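Local coordinates for GTPase-activating protein BEM3 (Saccharomyces cerevisiae S288C, PDB 6FSF), which activates GTP hydrolysis by CDC42, and less efficiently by RHO1, and binds phosphatidylinositol 3-phosphate, this chain holding its tandem PX and PH domains, at residues F10-P13 with E14-G17; V117-K120 with I121-I125. All coordinates share one frame; numbering follows the deposited sequence.

Contact 1: residues F10-P13 with E14-G17; sequences FVQP and EDFG
The F16 ring lies over the backbone of P13 in a CH-pi contact: P13 CA sits 3.7 Å from the ring centroid and 10° off the ring normal. The contact is closed by a short 3-10 turn in the N-terminal segment of the PX module, just ahead of strand 19-29. Two i to i+3 bonds draw the chain round. D15 N donates to Q12 O over 2.9 Å, and F16 N gives a longer bond to P13 O, 3.3 Å. Both donors stand well above the plane of the carbonyl they reach, at Q12 and at P13 alike, as the tight winding of a 3-10 turn brings about.

F16 chi1 of -76° sets CG beside the backbone N and opposite the carbonyl carbon, which folds the ring back over P13 instead of out along the chain. P13 CB adds a looser touch at F16 CE2. V11 crosses F16 obliquely, its CG1 meeting F16 CD1 at 3.8 Å. Beyond the turn, F16 rests on I121 and A122 of helix 115-125 and meets F108 edge-to-face, while D15 O accepts a bond from T18 OG1.

On the exposed side, E14 and P13 run alongside each other, pointing the same way. The E14 chain bends at chi2 (83°), curling its carboxylate back toward the preceding residues, where E14 OE1 comes within 3.8 Å of Q12 CB.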
loop_
_atom_site.group_PDB
_atom_site.type_symbol
_atom_site.label_atom_id
_atom_site.label_comp_id
_atom_site.label_asym_id
_atom_site.label_seq_id
_atom_site.Cartn_x
_atom_site.Cartn_y
_atom_site.Cartn_z
ATOM N N PHE A 10 20.140 -9.333 0.782
ATOM C CA PHE A 10 20.340 -7.902 0.973
ATOM C C PHE A 10 20.630 -7.564 2.429
ATOM O O PHE A 10 21.395 -6.633 2.704
ATOM C CB PHE A 10 19.117 -7.118 0.494
ATOM C CG PHE A 10 18.909 -7.151 -1.000
ATOM C CD1 PHE A 10 19.822 -7.778 -1.832
ATOM C CD2 PHE A 10 17.799 -6.543 -1.570
ATOM C CE1 PHE A 10 19.628 -7.808 -3.202
ATOM C CE2 PHE A 10 17.603 -6.568 -2.938
ATOM C CZ PHE A 10 18.517 -7.202 -3.754
ATOM N N VAL A 11 20.032 -8.304 3.363
ATOM C CA VAL A 11 20.227 -8.094 4.794
ATOM C C VAL A 11 20.435 -9.455 5.442
ATOM O O VAL A 11 19.593 -10.348 5.298
ATOM C CB VAL A 11 19.036 -7.367 5.447
ATOM C CG1 VAL A 11 19.236 -7.269 6.952
ATOM C CG2 VAL A 11 18.849 -5.980 4.841
ATOM N N GLN A 12 21.552 -9.618 6.145
ATOM C CA GLN A 12 21.817 -10.872 6.834
ATOM C C GLN A 12 20.805 -11.071 7.961
ATOM O O GLN A 12 20.364 -10.096 8.579
ATOM C CB GLN A 12 23.240 -10.886 7.395
ATOM C CG GLN A 12 24.325 -10.805 6.333
ATOM C CD GLN A 12 24.368 -12.034 5.447
ATOM O OE1 GLN A 12 24.387 -13.165 5.934
ATOM N NE2 GLN A 12 24.380 -11.818 4.137
ATOM N N PRO A 13 20.409 -12.317 8.245
ATOM C CA PRO A 13 19.408 -12.540 9.303
ATOM C C PRO A 13 19.819 -11.992 10.659
ATOM O O PRO A 13 18.965 -11.496 11.405
ATOM C CB PRO A 13 19.268 -14.068 9.326
ATOM C CG PRO A 13 19.656 -14.502 7.951
ATOM C CD PRO A 13 20.746 -13.558 7.526
ATOM N N GLU A 14 21.109 -12.060 10.999
ATOM C CA GLU A 14 21.582 -11.536 12.274
ATOM C C GLU A 14 21.468 -10.020 12.368
ATOM O O GLU A 14 21.647 -9.471 13.462
ATOM C CB GLU A 14 23.039 -11.949 12.510
ATOM C CG GLU A 14 23.273 -13.452 12.579
ATOM C CD GLU A 14 23.404 -14.092 11.210
ATOM O OE1 GLU A 14 23.749 -13.377 10.246
ATOM O OE2 GLU A 14 23.156 -15.311 11.097
ATOM N N ASP A 15 21.181 -9.335 11.262
ATOM C CA ASP A 15 21.093 -7.882 11.233
ATOM C C ASP A 15 19.668 -7.379 11.039
ATOM O O ASP A 15 19.478 -6.207 10.697
ATOM C CB ASP A 15 21.994 -7.319 10.131
ATOM C CG ASP A 15 23.462 -7.604 10.374
ATOM O OD1 ASP A 15 23.859 -7.725 11.551
ATOM O OD2 ASP A 15 24.220 -7.701 9.386
ATOM N N PHE A 16 18.662 -8.233 11.246
ATOM C CA PHE A 16 17.276 -7.798 11.110
ATOM C C PHE A 16 16.911 -6.705 12.104
ATOM O O PHE A 16 15.958 -5.953 11.863
ATOM C CB PHE A 16 16.325 -8.980 11.285
ATOM C CG PHE A 16 16.253 -9.885 10.092
ATOM C CD1 PHE A 16 16.750 -9.482 8.864
ATOM C CD2 PHE A 16 15.677 -11.141 10.198
ATOM C CE1 PHE A 16 16.679 -10.316 7.765
ATOM C CE2 PHE A 16 15.604 -11.978 9.104
ATOM C CZ PHE A 16 16.104 -11.567 7.886
ATOM N N GLY A 17 17.640 -6.600 13.216
ATOM C CA GLY A 17 17.325 -5.592 14.211
ATOM C C GLY A 17 17.717 -4.185 13.816
ATOM O O GLY A 17 17.274 -3.228 14.461
#

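Contact 2: residues V117-K120 with I121-I125; sequences VGLK and IAQFI
The Q123 amide reaches back one turn to L119: Q123 NE2 lies 3.5 Å from L119 CG and touches both leucine methyls. These residues belong to helix 115-125 of the PX domain, and four consecutive i to i+4 bonds join its turns here. V117 O takes I121 N at 3.1 Å, G118 O takes A122 N, L119 O takes Q123 N at 2.8 Å, and K120 O takes F124 N at 2.9 Å. The L119 bond is the straightest, 169° at the hydrogen, whereas the K120 bond bends to 140°. The next rung, I125 N to I121 O, continues the pattern. Side-chain hydroxyls also bond to carbonyls of this last turn: S126 OG to A122 O, and T127 OG1 to Q123 O and F124 O.

Beyond CG the Q123 chain is extended, carrying its amide obliquely across L119 and K120, with Q123 OE1 4.0 Å from K120 CD. An alanine here, lacking the amide, is likely to leave the branched end of L119 and the aliphatic part of K120 without the group laid across them.

On the buried side, I121 packs on M67 of helix 57-70 and on F113. F124 turns to strand 49-55, touching F53 and making a cation-pi contact with K55. Within the helix, I121 CG1 stands beside its own backbone N (chi1 -59°) and comes back to 3.3 Å from V117 O. From there I121 CD1 goes on to meet V117 CG1 at 4.3 Å.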
loop_
_atom_site.group_PDB
_atom_site.type_symbol
_atom_site.label_atom_id
_atom_site.label_comp_id
_atom_site.label_asym_id
_atom_site.label_seq_id
_atom_site.Cartn_x
_atom_site.Cartn_y
_atom_site.Cartn_z
ATOM N N VAL A 117 14.954 -20.653 8.950
ATOM C CA VAL A 117 13.860 -19.692 8.854
ATOM C C VAL A 117 14.396 -18.293 8.577
ATOM O O VAL A 117 13.827 -17.542 7.776
ATOM C CB VAL A 117 13.006 -19.723 10.134
ATOM C CG1 VAL A 117 11.803 -18.802 9.990
ATOM C CG2 VAL A 117 12.570 -21.145 10.452
ATOM N N GLY A 118 15.490 -17.917 9.240
ATOM C CA GLY A 118 16.066 -16.602 9.011
ATOM C C GLY A 118 16.514 -16.406 7.576
ATOM O O GLY A 118 16.369 -15.318 7.013
ATOM N N LEU A 119 17.059 -17.458 6.964
ATOM C CA LEU A 119 17.459 -17.366 5.565
ATOM C C LEU A 119 16.249 -17.179 4.658
ATOM O O LEU A 119 16.289 -16.378 3.717
ATOM C CB LEU A 119 18.246 -18.614 5.162
ATOM C CG LEU A 119 18.539 -18.779 3.669
ATOM C CD1 LEU A 119 19.549 -17.746 3.185
ATOM C CD2 LEU A 119 19.016 -20.190 3.373
ATOM N N LYS A 120 15.163 -17.909 4.931
ATOM C CA LYS A 120 13.960 -17.794 4.112
ATOM C C LYS A 120 13.403 -16.376 4.149
ATOM O O LYS A 120 12.982 -15.839 3.117
ATOM C CB LYS A 120 12.912 -18.798 4.591
ATOM C CG LYS A 120 11.792 -19.073 3.600
ATOM C CD LYS A 120 12.259 -19.994 2.482
ATOM C CE LYS A 120 11.119 -20.343 1.539
ATOM N NZ LYS A 120 11.529 -21.325 0.498
ATOM N N ILE A 121 13.388 -15.757 5.332
ATOM C CA ILE A 121 12.929 -14.375 5.445
ATOM C C ILE A 121 13.862 -13.442 4.682
ATOM O O ILE A 121 13.414 -12.511 4.002
ATOM C CB ILE A 121 12.816 -13.971 6.928
ATOM C CG1 ILE A 121 11.842 -14.892 7.665
ATOM C CG2 ILE A 121 12.375 -12.521 7.062
ATOM C CD1 ILE A 121 11.719 -14.588 9.144
ATOM N N ALA A 122 15.173 -13.677 4.782
ATOM C CA ALA A 122 16.133 -12.841 4.069
ATOM C C ALA A 122 15.958 -12.970 2.562
ATOM O O ALA A 122 15.977 -11.971 1.836
ATOM C CB ALA A 122 17.558 -13.211 4.480
ATOM N N GLN A 123 15.785 -14.202 2.074
ATOM C CA GLN A 123 15.513 -14.405 0.655
ATOM C C GLN A 123 14.212 -13.731 0.245
ATOM O O GLN A 123 14.079 -13.251 -0.887
ATOM C CB GLN A 123 15.453 -15.897 0.339
ATOM C CG GLN A 123 16.755 -16.644 0.555
ATOM C CD GLN A 123 16.589 -18.145 0.408
ATOM O OE1 GLN A 123 15.470 -18.665 0.425
ATOM N NE2 GLN A 123 17.704 -18.848 0.260
ATOM N N PHE A 124 13.238 -13.689 1.154
ATOM C CA PHE A 124 11.953 -13.065 0.854
ATOM C C PHE A 124 12.129 -11.597 0.475
ATOM O O PHE A 124 11.657 -11.157 -0.579
ATOM C CB PHE A 124 11.022 -13.215 2.059
ATOM C CG PHE A 124 9.620 -12.736 1.823
ATOM C CD1 PHE A 124 8.713 -13.521 1.128
ATOM C CD2 PHE A 124 9.200 -11.513 2.319
ATOM C CE1 PHE A 124 7.418 -13.087 0.918
ATOM C CE2 PHE A 124 7.905 -11.074 2.112
ATOM C CZ PHE A 124 7.014 -11.862 1.412
ATOM N N ILE A 125 12.829 -10.826 1.315
ATOM C CA ILE A 125 12.997 -9.395 1.065
ATOM C C ILE A 125 14.090 -9.083 0.054
ATOM O O ILE A 125 14.257 -7.915 -0.319
ATOM C CB ILE A 125 13.302 -8.632 2.369
ATOM C CG1 ILE A 125 14.692 -8.996 2.897
ATOM C CG2 ILE A 125 12.249 -8.936 3.422
ATOM C CD1 ILE A 125 15.092 -8.233 4.145
#

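Overall arrangement
Both contacts are local and partly buried, their centres about 9 Å apart in the PX part of the chain. Contact 1 is a tight 3-10 turn with i to i+3 bonds bent out of their carbonyl planes; contact 2 is regular alpha helix, its i to i+4 bonds running closer to those planes. They meet where the turn packs on the helix: F16 CE2 lies 3.9 Å from I121 CG2, and V11 O 3.6 Å from A122 CB. V11, F16, I121 and A122, which meet along this join, are all buried. Surface chemistry differs, with acidic E14 and D15 on the turn and lysine K120 on the helix. S126 OG also links them, bonding F10 N and A122 O.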